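PDB 7DS1: CMP/dCMP-type deaminase domain-containing protein, which probably deaminates the pyrimidine ring of a ribitylamino-pyrimidine phosphate in a zinc-dependent step of riboflavin biosynthesis. Local coordinates for residues 17-22 and 50-55; 26-31 and 60-65; 7-12 and 94-99. All coordinates share one frame; numbering follows the deposited sequence. Where two conformers were deposited one is given.

Contact 1: 17-22 and 50-55; sequences EKSPPR and TGYTME. With HJL ([(2~{R},3~{S},4~{S})-5-[[2,5-bis(azanyl)-6-oxidanylidene-1~{H}-pyrimidin-4-yl]amino]-2,3,4-tris(oxidanyl)pentyl] dihydrogen phosphate), chain C.
Ser-19 and Thr-53 bring the two backbones closest, their CA atoms 5.3 Å apart, where the loop that follows helix 4-16 passes the end of strand 46-52. No clear hydrogen bond joins the segments, and the union is made mostly by side chains. Lys-18 crosses Tyr-52 at about a right angle, its CB standing 3.6 Å from the centroid of the phenol ring, 11° off the normal, in a CH-pi contact. CD of the same extended lysine reaches the rim at CE2, while the ammonium end runs on away from the strand. With CG between the backbone N and the carbonyl carbon (chi1 59°), the Tyr-52 ring is clasped between Lys-18 CB and, on its opposite face, CB of Glu-55. Tyr-52 also opens a type II beta turn, closed by Glu-55 N bonding to Tyr-52 O, with Met-54 at the third position. This turn ends an outermost strand of the mixed sheet of the deaminase fold and delivers Thr-53 to the ligand pocket. There Thr-53 OG1 is hydrogen-bonded to O4 of HJL at 2.6 Å and accepts from Val-28 N; Phe-26 O is a further partner, although the single hydroxyl proton cannot fully serve both oxygens at once. Behind it, Ser-19 CB lies 3.3 Å from Thr-53 O; Ser-19 OG is hydrogen-bonded to Ala-16 O in the preceding helix. Further along, Pro-20 CG rests against Met-54 CB at 4.1 Å. The extended Met-54 chain then carries its SD to within 3.7 Å of Arg-22 CG, while Arg-22 NH1 folds back to bond Pro-21 O at 2.9 Å.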
loop_
_atom_site.group_PDB
_atom_site.type_symbol
_atom_site.label_atom_id
_atom_site.label_comp_id
_atom_site.label_asym_id
_atom_site.label_seq_id
_atom_site.Cartn_x
_atom_site.Cartn_y
_atom_site.Cartn_z
ATOM N N GLU A 17 -1.693 -12.861 0.764
ATOM C CA GLU A 17 -1.875 -14.275 0.466
ATOM C C GLU A 17 -3.300 -14.613 0.053
ATOM O O GLU A 17 -3.523 -15.703 -0.479
ATOM C CB GLU A 17 -1.456 -15.112 1.675
ATOM C CG GLU A 17 0.044 -15.102 1.884
ATOM C CD GLU A 17 0.505 -16.125 2.888
ATOM O OE1 GLU A 17 0.173 -15.976 4.083
ATOM O OE2 GLU A 17 1.206 -17.074 2.480
ATOM N N LYS A 18 -4.257 -13.710 0.281
ATOM C CA LYS A 18 -5.615 -13.895 -0.222
ATOM C C LYS A 18 -5.747 -13.570 -1.707
ATOM O O LYS A 18 -6.752 -13.953 -2.318
ATOM C CB LYS A 18 -6.591 -13.025 0.577
ATOM C CG LYS A 18 -6.625 -13.323 2.075
ATOM C CD LYS A 18 -7.569 -12.369 2.788
ATOM C CE LYS A 18 -7.679 -12.689 4.271
ATOM N NZ LYS A 18 -8.536 -11.690 4.980
ATOM N N SER A 19 -4.762 -12.884 -2.296
ATOM C CA SER A 19 -4.855 -12.472 -3.695
ATOM C C SER A 19 -4.766 -13.676 -4.626
ATOM O O SER A 19 -3.914 -14.552 -4.435
ATOM C CB SER A 19 -3.746 -11.479 -4.067
ATOM O OG SER A 19 -3.519 -10.516 -3.051
ATOM N N PRO A 20 -5.608 -13.740 -5.652
ATOM C CA PRO A 20 -5.490 -14.807 -6.645
ATOM C C PRO A 20 -4.272 -14.583 -7.523
ATOM O O PRO A 20 -4.061 -13.472 -8.032
ATOM C CB PRO A 20 -6.794 -14.696 -7.448
ATOM C CG PRO A 20 -7.222 -13.275 -7.282
ATOM C CD PRO A 20 -6.726 -12.819 -5.937
ATOM N N PRO A 21 -3.436 -15.603 -7.698
ATOM C CA PRO A 21 -2.237 -15.452 -8.538
ATOM C C PRO A 21 -2.592 -15.202 -9.999
ATOM O O PRO A 21 -3.431 -15.893 -10.579
ATOM C CB PRO A 21 -1.510 -16.789 -8.356
ATOM C CG PRO A 21 -2.011 -17.317 -7.040
ATOM C CD PRO A 21 -3.440 -16.873 -6.953
ATOM N N ARG A 22 -1.932 -14.209 -10.592
ATOM C CA ARG A 22 -2.113 -13.830 -11.989
ATOM C C ARG A 22 -0.750 -13.541 -12.605
ATOM O O ARG A 22 0.186 -13.156 -11.892
ATOM C CB ARG A 22 -3.012 -12.590 -12.128
ATOM C CG ARG A 22 -4.436 -12.778 -11.618
ATOM C CD ARG A 22 -5.252 -13.646 -12.560
ATOM N NE ARG A 22 -6.638 -13.769 -12.115
ATOM C CZ ARG A 22 -7.109 -14.784 -11.394
ATOM N NH1 ARG A 22 -6.305 -15.775 -11.029
ATOM N NH2 ARG A 22 -8.388 -14.810 -11.039
ATOM N N THR A 50 -8.462 -2.024 5.072
ATOM C CA THR A 50 -7.479 -2.970 4.554
ATOM C C THR A 50 -7.847 -3.306 3.119
ATOM O O THR A 50 -8.984 -3.099 2.694
ATOM C CB THR A 50 -7.412 -4.268 5.379
ATOM O OG1 THR A 50 -8.601 -5.047 5.166
ATOM C CG2 THR A 50 -7.252 -3.973 6.882
ATOM N N GLY A 51 -6.876 -3.843 2.377
ATOM C CA GLY A 51 -7.133 -4.321 1.029
ATOM C C GLY A 51 -6.043 -5.254 0.556
ATOM O O GLY A 51 -4.929 -5.260 1.087
ATOM N N TYR A 52 -6.371 -6.053 -0.454
ATOM C CA TYR A 52 -5.363 -6.875 -1.113
ATOM C C TYR A 52 -5.645 -6.900 -2.609
ATOM O O TYR A 52 -6.738 -6.551 -3.061
ATOM C CB TYR A 52 -5.297 -8.300 -0.516
ATOM C CG TYR A 52 -6.580 -9.095 -0.600
ATOM C CD1 TYR A 52 -6.852 -9.892 -1.709
ATOM C CD2 TYR A 52 -7.512 -9.060 0.434
ATOM C CE1 TYR A 52 -8.020 -10.627 -1.798
ATOM C CE2 TYR A 52 -8.686 -9.799 0.358
ATOM C CZ TYR A 52 -8.934 -10.571 -0.761
ATOM O OH TYR A 52 -10.089 -11.310 -0.859
ATOM N N THR A 53 -4.627 -7.293 -3.378
ATOM C CA THR A 53 -4.718 -7.286 -4.836
ATOM C C THR A 53 -5.904 -8.108 -5.324
ATOM O O THR A 53 -6.045 -9.284 -4.977
ATOM C CB THR A 53 -3.425 -7.840 -5.426
ATOM O OG1 THR A 53 -2.328 -7.125 -4.853
ATOM C CG2 THR A 53 -3.411 -7.687 -6.959
ATOM N N MET A 54 -6.746 -7.472 -6.146
ATOM C CA MET A 54 -7.908 -8.102 -6.776
ATOM C C MET A 54 -8.908 -8.629 -5.747
ATOM O O MET A 54 -9.675 -9.557 -6.024
ATOM C CB MET A 54 -7.478 -9.197 -7.756
ATOM C CG MET A 54 -6.921 -8.605 -9.052
ATOM S SD MET A 54 -6.155 -9.828 -10.117
ATOM C CE MET A 54 -5.877 -8.868 -11.611
ATOM N N GLU A 55 -8.916 -8.014 -4.562
ATOM C CA GLU A 55 -9.984 -8.282 -3.600
ATOM C C GLU A 55 -11.337 -7.888 -4.177
ATOM O O GLU A 55 -12.338 -8.589 -3.981
ATOM C CB GLU A 55 -9.718 -7.523 -2.298
ATOM C CG GLU A 55 -10.885 -7.579 -1.316
ATOM C CD GLU A 55 -10.599 -6.849 -0.019
ATOM O OE1 GLU A 55 -9.548 -6.179 0.074
ATOM O OE2 GLU A 55 -11.428 -6.952 0.911
HETATM C C2 HJL C . 1.325 -3.047 -5.678
HETATM C C4 HJL C . -0.574 -4.289 -6.141
HETATM C C5 HJL C . -0.072 -4.566 -7.431
HETATM C C6 HJL C . 1.142 -4.034 -7.798
HETATM N N1 HJL C . 1.819 -3.260 -6.881
HETATM N N2 HJL C . 2.082 -2.217 -4.734
HETATM N N3 HJL C . 0.127 -3.535 -5.289
HETATM N N5 HJL C . -0.798 -5.372 -8.340
HETATM O O4 HJL C . -1.663 -4.743 -5.788
HETATM C "C1'" HJL C . 2.470 -3.214 -9.826
HETATM C "C2'" HJL C . 2.777 -3.582 -11.291
HETATM C "C3'" HJL C . 1.452 -3.741 -12.083
HETATM C "C4'" HJL C . 1.804 -3.797 -13.611
HETATM C "C5'" HJL C . 0.592 -4.285 -14.448
HETATM N "N1'" HJL C . 1.693 -4.289 -9.146
HETATM O O1P HJL C . -1.670 -4.276 -12.466
HETATM O "O2'" HJL C . 3.542 -2.583 -11.882
HETATM O O2P HJL C . -2.747 -2.358 -13.807
HETATM O "O3'" HJL C . 0.829 -4.922 -11.656
HETATM O O3P HJL C . -2.375 -4.772 -14.586
HETATM O "O4'" HJL C . 2.159 -2.550 -14.075
HETATM O "O5'" HJL C . -0.409 -3.265 -14.334
HETATM P PAN HJL C . -1.832 -3.695 -13.765
#

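Contact 2: 26-31 and 60-65. With ZN (zinc ion), chain B; HJL ([(2~{R},3~{S},4~{S})-5-[[2,5-bis(azanyl)-6-oxidanylidene-1~{H}-pyrimidin-4-yl]amino]-2,3,4-tris(oxidanyl)pentyl] dihydrogen phosphate), chain C.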
loop_
_atom_site.group_PDB
_atom_site.type_symbol
_atom_site.label_atom_id
_atom_site.label_comp_id
_atom_site.label_asym_id
_atom_site.label_seq_id
_atom_site.Cartn_x
_atom_site.Cartn_y
_atom_site.Cartn_z
ATOM N N PHE A 26 1.273 -8.274 -9.107
ATOM C CA PHE A 26 1.901 -8.737 -7.877
ATOM C C PHE A 26 0.845 -8.900 -6.793
ATOM O O PHE A 26 -0.061 -8.067 -6.672
ATOM C CB PHE A 26 2.964 -7.739 -7.379
ATOM C CG PHE A 26 4.135 -7.559 -8.308
ATOM C CD1 PHE A 26 5.009 -8.605 -8.563
ATOM C CD2 PHE A 26 4.396 -6.319 -8.883
ATOM C CE1 PHE A 26 6.101 -8.436 -9.402
ATOM C CE2 PHE A 26 5.491 -6.142 -9.722
ATOM C CZ PHE A 26 6.342 -7.200 -9.986
ATOM N N ARG A 27 0.983 -9.950 -5.981
ATOM C CA ARG A 27 0.093 -10.165 -4.841
ATOM C C ARG A 27 0.580 -9.349 -3.651
ATOM O O ARG A 27 1.637 -9.642 -3.082
ATOM C CB ARG A 27 0.033 -11.646 -4.491
ATOM C CG ARG A 27 -0.476 -12.502 -5.634
ATOM C CD ARG A 27 -0.118 -13.950 -5.405
ATOM N NE ARG A 27 -0.997 -14.595 -4.431
ATOM C CZ ARG A 27 -0.566 -15.368 -3.437
ATOM N NH1 ARG A 27 0.735 -15.577 -3.274
ATOM N NH2 ARG A 27 -1.432 -15.940 -2.612
ATOM N N VAL A 28 -0.213 -8.353 -3.254
ATOM C CA VAL A 28 0.181 -7.339 -2.281
ATOM C C VAL A 28 -0.948 -7.166 -1.270
ATOM O O VAL A 28 -2.112 -7.447 -1.568
ATOM C CB VAL A 28 0.510 -6.014 -3.019
ATOM C CG1 VAL A 28 0.811 -4.873 -2.057
ATOM C CG2 VAL A 28 1.691 -6.217 -3.960
ATOM N N GLY A 29 -0.598 -6.744 -0.057
ATOM C CA GLY A 29 -1.591 -6.390 0.943
ATOM C C GLY A 29 -1.287 -5.030 1.535
ATOM O O GLY A 29 -0.134 -4.602 1.593
ATOM N N ALA A 30 -2.354 -4.345 1.970
ATOM C CA ALA A 30 -2.267 -2.972 2.465
ATOM C C ALA A 30 -3.182 -2.754 3.665
ATOM O O ALA A 30 -4.296 -3.276 3.703
ATOM C CB ALA A 30 -2.647 -1.966 1.371
ATOM N N ILE A 31 -2.709 -1.967 4.641
ATOM C CA ILE A 31 -3.479 -1.645 5.843
ATOM C C ILE A 31 -3.368 -0.148 6.095
ATOM O O ILE A 31 -2.256 0.381 6.190
ATOM C CB ILE A 31 -2.979 -2.419 7.080
ATOM C CG1 ILE A 31 -3.187 -3.928 6.907
ATOM C CG2 ILE A 31 -3.702 -1.933 8.352
ATOM C CD1 ILE A 31 -2.494 -4.773 7.993
ATOM N N THR A 60 -7.630 -4.494 -9.804
ATOM C CA THR A 60 -7.478 -3.630 -8.639
ATOM C C THR A 60 -6.224 -3.974 -7.843
ATOM O O THR A 60 -5.917 -5.147 -7.618
ATOM C CB THR A 60 -8.703 -3.722 -7.718
ATOM O OG1 THR A 60 -8.930 -5.090 -7.343
ATOM C CG2 THR A 60 -9.935 -3.190 -8.439
ATOM N N HIS A 61 -5.515 -2.939 -7.398
ATOM C CA HIS A 61 -4.341 -3.116 -6.561
ATOM C C HIS A 61 -4.726 -3.125 -5.081
ATOM O O HIS A 61 -5.829 -2.727 -4.696
ATOM C CB HIS A 61 -3.321 -2.010 -6.845
ATOM C CG HIS A 61 -2.547 -2.210 -8.109
ATOM N ND1 HIS A 61 -1.418 -1.481 -8.418
ATOM C CD2 HIS A 61 -2.732 -3.066 -9.139
ATOM C CE1 HIS A 61 -0.945 -1.873 -9.587
ATOM N NE2 HIS A 61 -1.725 -2.836 -10.046
ATOM N N ALA A 62 -3.783 -3.577 -4.238
ATOM C CA ALA A 62 -4.036 -3.662 -2.798
ATOM C C ALA A 62 -4.404 -2.301 -2.217
ATOM O O ALA A 62 -5.408 -2.168 -1.506
ATOM C CB ALA A 62 -2.809 -4.231 -2.073
ATOM N N GLU A 63 -3.588 -1.279 -2.502
ATOM C CA GLU A 63 -3.839 0.054 -1.950
ATOM C C GLU A 63 -5.148 0.613 -2.478
ATOM O O GLU A 63 -5.887 1.289 -1.752
ATOM C CB GLU A 63 -2.688 0.997 -2.312
ATOM C CG GLU A 63 -1.309 0.433 -1.990
ATOM C CD GLU A 63 -0.676 -0.301 -3.162
ATOM O OE1 GLU A 63 -1.201 -1.360 -3.576
ATOM O OE2 GLU A 63 0.352 0.189 -3.674
ATOM N N GLN A 64 -5.433 0.345 -3.753
ATOM C CA GLN A 64 -6.687 0.753 -4.373
ATOM C C GLN A 64 -7.885 0.109 -3.680
ATOM O O GLN A 64 -8.880 0.782 -3.384
ATOM C CB GLN A 64 -6.643 0.376 -5.853
ATOM C CG GLN A 64 -7.888 0.720 -6.645
ATOM C CD GLN A 64 -7.777 0.251 -8.075
ATOM O OE1 GLN A 64 -6.829 -0.457 -8.432
ATOM N NE2 GLN A 64 -8.734 0.645 -8.911
ATOM N N CYS A 65 -7.806 -1.200 -3.409
ATOM C CA CYS A 65 -8.902 -1.878 -2.716
ATOM C C CYS A 65 -9.046 -1.371 -1.288
ATOM O O CYS A 65 -10.163 -1.266 -0.770
ATOM C CB CYS A 65 -8.661 -3.386 -2.715
ATOM S SG CYS A 65 -8.971 -4.127 -4.329
HETATM ZN ZN ZN B . -0.568 0.094 -7.492
HETATM C C2 HJL C . 1.325 -3.047 -5.678
HETATM C C4 HJL C . -0.574 -4.289 -6.141
HETATM C C5 HJL C . -0.072 -4.566 -7.431
HETATM C C6 HJL C . 1.142 -4.034 -7.798
HETATM N N1 HJL C . 1.819 -3.260 -6.881
HETATM N N2 HJL C . 2.082 -2.217 -4.734
HETATM N N3 HJL C . 0.127 -3.535 -5.289
HETATM N N5 HJL C . -0.798 -5.372 -8.340
HETATM O O4 HJL C . -1.663 -4.743 -5.788
HETATM C "C1'" HJL C . 2.470 -3.214 -9.826
HETATM C "C2'" HJL C . 2.777 -3.582 -11.291
HETATM C "C3'" HJL C . 1.452 -3.741 -12.083
HETATM C "C4'" HJL C . 1.804 -3.797 -13.611
HETATM C "C5'" HJL C . 0.592 -4.285 -14.448
HETATM N "N1'" HJL C . 1.693 -4.289 -9.146
HETATM O O1P HJL C . -1.670 -4.276 -12.466
HETATM O "O2'" HJL C . 3.542 -2.583 -11.882
HETATM O O2P HJL C . -2.747 -2.358 -13.807
HETATM O "O3'" HJL C . 0.829 -4.922 -11.656
HETATM O O3P HJL C . -2.375 -4.772 -14.586
HETATM O "O4'" HJL C . 2.159 -2.550 -14.075
HETATM O "O5'" HJL C . -0.409 -3.265 -14.334
HETATM P PAN HJL C . -1.832 -3.695 -13.765
HETATM O O HOH W 1 0.893 -0.542 -6.019
#
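Val-28 and Ala-62 meet where the chain entering strand 29-36 lies over the first turn of helix 62-73. With CG1 of Val-28 opposite the backbone N (chi1 175°), that branch packs on Ala-62 CB at 3.7 Å, and CG2 turns to the pyrimidine of HJL. Ala-62 CB also presses on Val-28 O, and Ala-30 CB adds a further small contact at 4.1 Å from it. The small alanines let helix and strand come close, while Val-28, His-61 and Glu-63 reach the ligand. His-61, at the N-cap position, binds the zinc ion through ND1 at 2.0 Å. Its other nitrogen, NE2, donates in the ring plane to the phosphate oxygen O1P of HJL, a nearly straight bond of 2.8 Å. The imidazole is thus gripped at two edges, and one face lies under C5 of the ligand pyrimidine. Ala-62 N holds O4 of the ligand at 2.9 Å. Glu-63 is bent at chi2 (93°), which swings its carboxylate toward the ligand and the zinc-bound water: OE2 accepts from that water at 2.5 Å, and OE1 lies 3.1 Å from N3 of HJL. His-61, Ala-62 and Glu-63 form the His-Ala-Glu signature of the cytidine deaminase family, in which the glutamate shuttles protons; that role is probable here. Cys-102 and Cys-112, the latter opening helix 112-117, complete the zinc site. Strand 29-36 runs between strands 46-52 and 91-97, with helix 62-73 packed on the sheet side that carries Ala-30, and Ile-31 turned toward helix 4-16.

Contact 3: 7-12 and 94-99; sequences KYLREC and VMYVTM. With HJL ([(2~{R},3~{S},4~{S})-5-[[2,5-bis(azanyl)-6-oxidanylidene-1~{H}-pyrimidin-4-yl]amino]-2,3,4-tris(oxidanyl)pentyl] dihydrogen phosphate), chain C.
The rings of Tyr-8 and Tyr-96 form an offset stack, their centroids 4.4 Å apart and their planes inclined at 19°. CE2 of Tyr-96 lies over one face of Tyr-8, displaced toward the rim, whereas one face of Tyr-96 is covered near its centre by Tyr-8 CB, 3.5 Å from the centroid in a CH-pi contact. Tyr-8 CD2 continues the overlap to CZ of Tyr-96. At the edge of the Tyr-96 ring, near its plane, sits CD2 of Leu-9, and Tyr-131 of strand 127-132 stacks on the ring as well. Leu-9 holds CG beside its backbone N and CD1 extended (chi2 -180°), which leaves the CD2 branch to reach the strand, where it meets Val-97 O at 3.4 Å. One turn further along the helix, Cys-12 turns its SG to Tyr-96, 3.6 Å from CB, and its own CB meets Thr-98 CG2 at 3.5 Å. Tyr-8, Leu-9 and Cys-12 thus present one side of helix 4-16 to the central part of the sheet of the deaminase fold. The axes of helix segment 7-12 and strand 94-97 cross at -58° and approach to 7.8 Å. The chain then turns a corner at Thr-98 and brings Met-99 to the ligand, with its CB 3.9 Å from N2 of HJL. On the reverse side of the strand, Met-95 leans on Glu-63 of helix 62-73. No hydrogen bond crosses this interface: cohesion comes from stacking and apolar packing, and the two phenol hydroxyls are satisfied beyond it, Tyr-8 OH by Asp-45 and Tyr-96 OH by His-5 and Arg-35, which should hold the far ends of the rings in place, while the stack limits their rotation.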
loop_
_atom_site.group_PDB
_atom_site.type_symbol
_atom_site.label_atom_id
_atom_site.label_comp_id
_atom_site.label_asym_id
_atom_site.label_seq_id
_atom_site.Cartn_x
_atom_site.Cartn_y
_atom_site.Cartn_z
ATOM N N LYS A 7 5.511 -5.879 12.275
ATOM C CA LYS A 7 4.303 -6.635 12.583
ATOM C C LYS A 7 3.162 -6.236 11.657
ATOM O O LYS A 7 2.441 -7.102 11.149
ATOM C CB LYS A 7 3.920 -6.445 14.053
ATOM C CG LYS A 7 4.928 -7.050 15.018
ATOM C CD LYS A 7 4.300 -7.363 16.366
ATOM C CE LYS A 7 5.244 -8.178 17.245
ATOM N NZ LYS A 7 5.665 -9.450 16.590
ATOM N N TYR A 8 3.004 -4.933 11.395
ATOM C CA TYR A 8 1.989 -4.496 10.438
ATOM C C TYR A 8 2.242 -5.082 9.057
ATOM O O TYR A 8 1.301 -5.477 8.359
ATOM C CB TYR A 8 1.951 -2.968 10.341
ATOM C CG TYR A 8 1.032 -2.313 11.346
ATOM C CD1 TYR A 8 -0.336 -2.539 11.310
ATOM C CD2 TYR A 8 1.536 -1.462 12.326
ATOM C CE1 TYR A 8 -1.180 -1.950 12.231
ATOM C CE2 TYR A 8 0.697 -0.865 13.254
ATOM C CZ TYR A 8 -0.659 -1.109 13.195
ATOM O OH TYR A 8 -1.500 -0.524 14.110
ATOM N N LEU A 9 3.508 -5.115 8.629
ATOM C CA LEU A 9 3.798 -5.619 7.293
ATOM C C LEU A 9 3.555 -7.119 7.202
ATOM O O LEU A 9 3.146 -7.616 6.145
ATOM C CB LEU A 9 5.234 -5.275 6.897
ATOM C CG LEU A 9 5.433 -3.810 6.488
ATOM C CD1 LEU A 9 6.880 -3.588 6.114
ATOM C CD2 LEU A 9 4.510 -3.383 5.337
ATOM N N ARG A 10 3.768 -7.850 8.296
ATOM C CA ARG A 10 3.422 -9.265 8.294
ATOM C C ARG A 10 1.914 -9.463 8.188
ATOM O O ARG A 10 1.459 -10.407 7.528
ATOM C CB ARG A 10 3.982 -9.955 9.540
ATOM C CG ARG A 10 4.103 -11.459 9.400
ATOM C CD ARG A 10 5.101 -12.045 10.388
ATOM N NE ARG A 10 6.489 -11.684 10.094
ATOM C CZ ARG A 10 7.202 -12.187 9.089
ATOM N NH1 ARG A 10 6.657 -13.071 8.260
ATOM N NH2 ARG A 10 8.459 -11.803 8.909
ATOM N N GLU A 11 1.119 -8.580 8.807
ATOM C CA GLU A 11 -0.327 -8.657 8.608
ATOM C C GLU A 11 -0.713 -8.273 7.185
ATOM O O GLU A 11 -1.663 -8.835 6.627
ATOM C CB GLU A 11 -1.065 -7.790 9.629
ATOM C CG GLU A 11 -0.538 -7.929 11.053
ATOM C CD GLU A 11 -0.881 -6.726 11.910
ATOM O OE1 GLU A 11 -2.027 -6.246 11.826
ATOM O OE2 GLU A 11 0.001 -6.239 12.650
ATOM N N CYS A 12 0.009 -7.327 6.580
ATOM C CA CYS A 12 -0.191 -7.041 5.158
ATOM C C CYS A 12 0.117 -8.265 4.306
ATOM O O CYS A 12 -0.576 -8.530 3.314
ATOM C CB CYS A 12 0.686 -5.872 4.708
ATOM S SG CYS A 12 0.225 -4.248 5.349
ATOM N N VAL A 94 -1.566 6.716 8.032
ATOM C CA VAL A 94 -0.405 6.070 7.431
ATOM C C VAL A 94 -0.869 4.763 6.809
ATOM O O VAL A 94 -1.789 4.114 7.314
ATOM C CB VAL A 94 0.723 5.817 8.459
ATOM C CG1 VAL A 94 1.145 7.120 9.133
ATOM C CG2 VAL A 94 0.285 4.801 9.517
ATOM N N MET A 95 -0.240 4.374 5.700
ATOM C CA MET A 95 -0.578 3.120 5.039
ATOM C C MET A 95 0.635 2.204 5.029
ATOM O O MET A 95 1.733 2.627 4.648
ATOM C CB MET A 95 -1.079 3.338 3.602
ATOM C CG MET A 95 -1.614 2.046 2.969
ATOM S SD MET A 95 -2.075 2.234 1.225
ATOM C CE MET A 95 -3.733 2.924 1.366
ATOM N N TYR A 96 0.433 0.969 5.488
ATOM C CA TYR A 96 1.397 -0.114 5.341
ATOM C C TYR A 96 1.043 -0.891 4.085
ATOM O O TYR A 96 -0.127 -1.177 3.838
ATOM C CB TYR A 96 1.362 -1.041 6.563
ATOM C CG TYR A 96 1.869 -0.367 7.813
ATOM C CD1 TYR A 96 3.208 -0.461 8.178
ATOM C CD2 TYR A 96 1.013 0.392 8.613
ATOM C CE1 TYR A 96 3.685 0.166 9.316
ATOM C CE2 TYR A 96 1.481 1.026 9.751
ATOM C CZ TYR A 96 2.816 0.907 10.093
ATOM O OH TYR A 96 3.287 1.528 11.217
ATOM N N VAL A 97 2.054 -1.183 3.262
ATOM C CA VAL A 97 1.886 -1.948 2.024
ATOM C C VAL A 97 3.093 -2.869 1.877
ATOM O O VAL A 97 4.221 -2.445 2.130
ATOM C CB VAL A 97 1.764 -1.027 0.786
ATOM C CG1 VAL A 97 1.169 -1.784 -0.391
ATOM C CG2 VAL A 97 0.936 0.229 1.077
ATOM N N THR A 98 2.880 -4.128 1.468
ATOM C CA THR A 98 4.038 -5.026 1.382
ATOM C C THR A 98 5.040 -4.517 0.352
ATOM O O THR A 98 6.254 -4.602 0.566
ATOM C CB THR A 98 3.662 -6.483 1.069
ATOM O OG1 THR A 98 2.939 -6.575 -0.165
ATOM C CG2 THR A 98 2.866 -7.109 2.203
ATOM N N MET A 99 4.544 -3.960 -0.751
ATOM C CA MET A 99 5.369 -3.486 -1.852
ATOM C C MET A 99 5.191 -1.984 -2.020
ATOM O O MET A 99 4.096 -1.449 -1.807
ATOM C CB MET A 99 4.986 -4.202 -3.153
ATOM C CG MET A 99 5.773 -3.766 -4.384
ATOM S SD MET A 99 5.351 -4.793 -5.805
ATOM C CE MET A 99 5.721 -6.419 -5.134
HETATM C C2 HJL C . 1.325 -3.047 -5.678
HETATM C C4 HJL C . -0.574 -4.289 -6.141
HETATM C C5 HJL C . -0.072 -4.566 -7.431
HETATM C C6 HJL C . 1.142 -4.034 -7.798
HETATM N N1 HJL C . 1.819 -3.260 -6.881
HETATM N N2 HJL C . 2.082 -2.217 -4.734
HETATM N N3 HJL C . 0.127 -3.535 -5.289
HETATM N N5 HJL C . -0.798 -5.372 -8.340
HETATM O O4 HJL C . -1.663 -4.743 -5.788
HETATM C "C1'" HJL C . 2.470 -3.214 -9.826
HETATM C "C2'" HJL C . 2.777 -3.582 -11.291
HETATM C "C3'" HJL C . 1.452 -3.741 -12.083
HETATM C "C4'" HJL C . 1.804 -3.797 -13.611
HETATM C "C5'" HJL C . 0.592 -4.285 -14.448
HETATM N "N1'" HJL C . 1.693 -4.289 -9.146
HETATM O O1P HJL C . -1.670 -4.276 -12.466
HETATM O "O2'" HJL C . 3.542 -2.583 -11.882
HETATM O O2P HJL C . -2.747 -2.358 -13.807
HETATM O "O3'" HJL C . 0.829 -4.922 -11.656
HETATM O O3P HJL C . -2.375 -4.772 -14.586
HETATM O "O4'" HJL C . 2.159 -2.550 -14.075
HETATM O "O5'" HJL C . -0.409 -3.265 -14.334
HETATM P PAN HJL C . -1.832 -3.695 -13.765
#

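Overall arrangement
Contacts 2 and 3 are buried, while contact 1 lies nearer the surface, with Lys-18 and Arg-22 exposed. All three reach one sheet: 50-55 leaves an outermost strand, 26-31 enters the next, and 94-99 follows the third, so backbone bonds such as Gly-51 to Ala-30 and Ile-31 to Tyr-96 tie contact 2 to each of the others. Helices 4-16 and 62-73 cover opposite sides, the first in contact 3 and the second in contact 2. Chemistry follows place: aliphatic-aromatic cover at the rim, small methyl groups beside metal and phosphate chemistry at the pocket, and stacked phenols in the core. HJL is reached from all three, in contact 3 through Met-99, just past the packed residues.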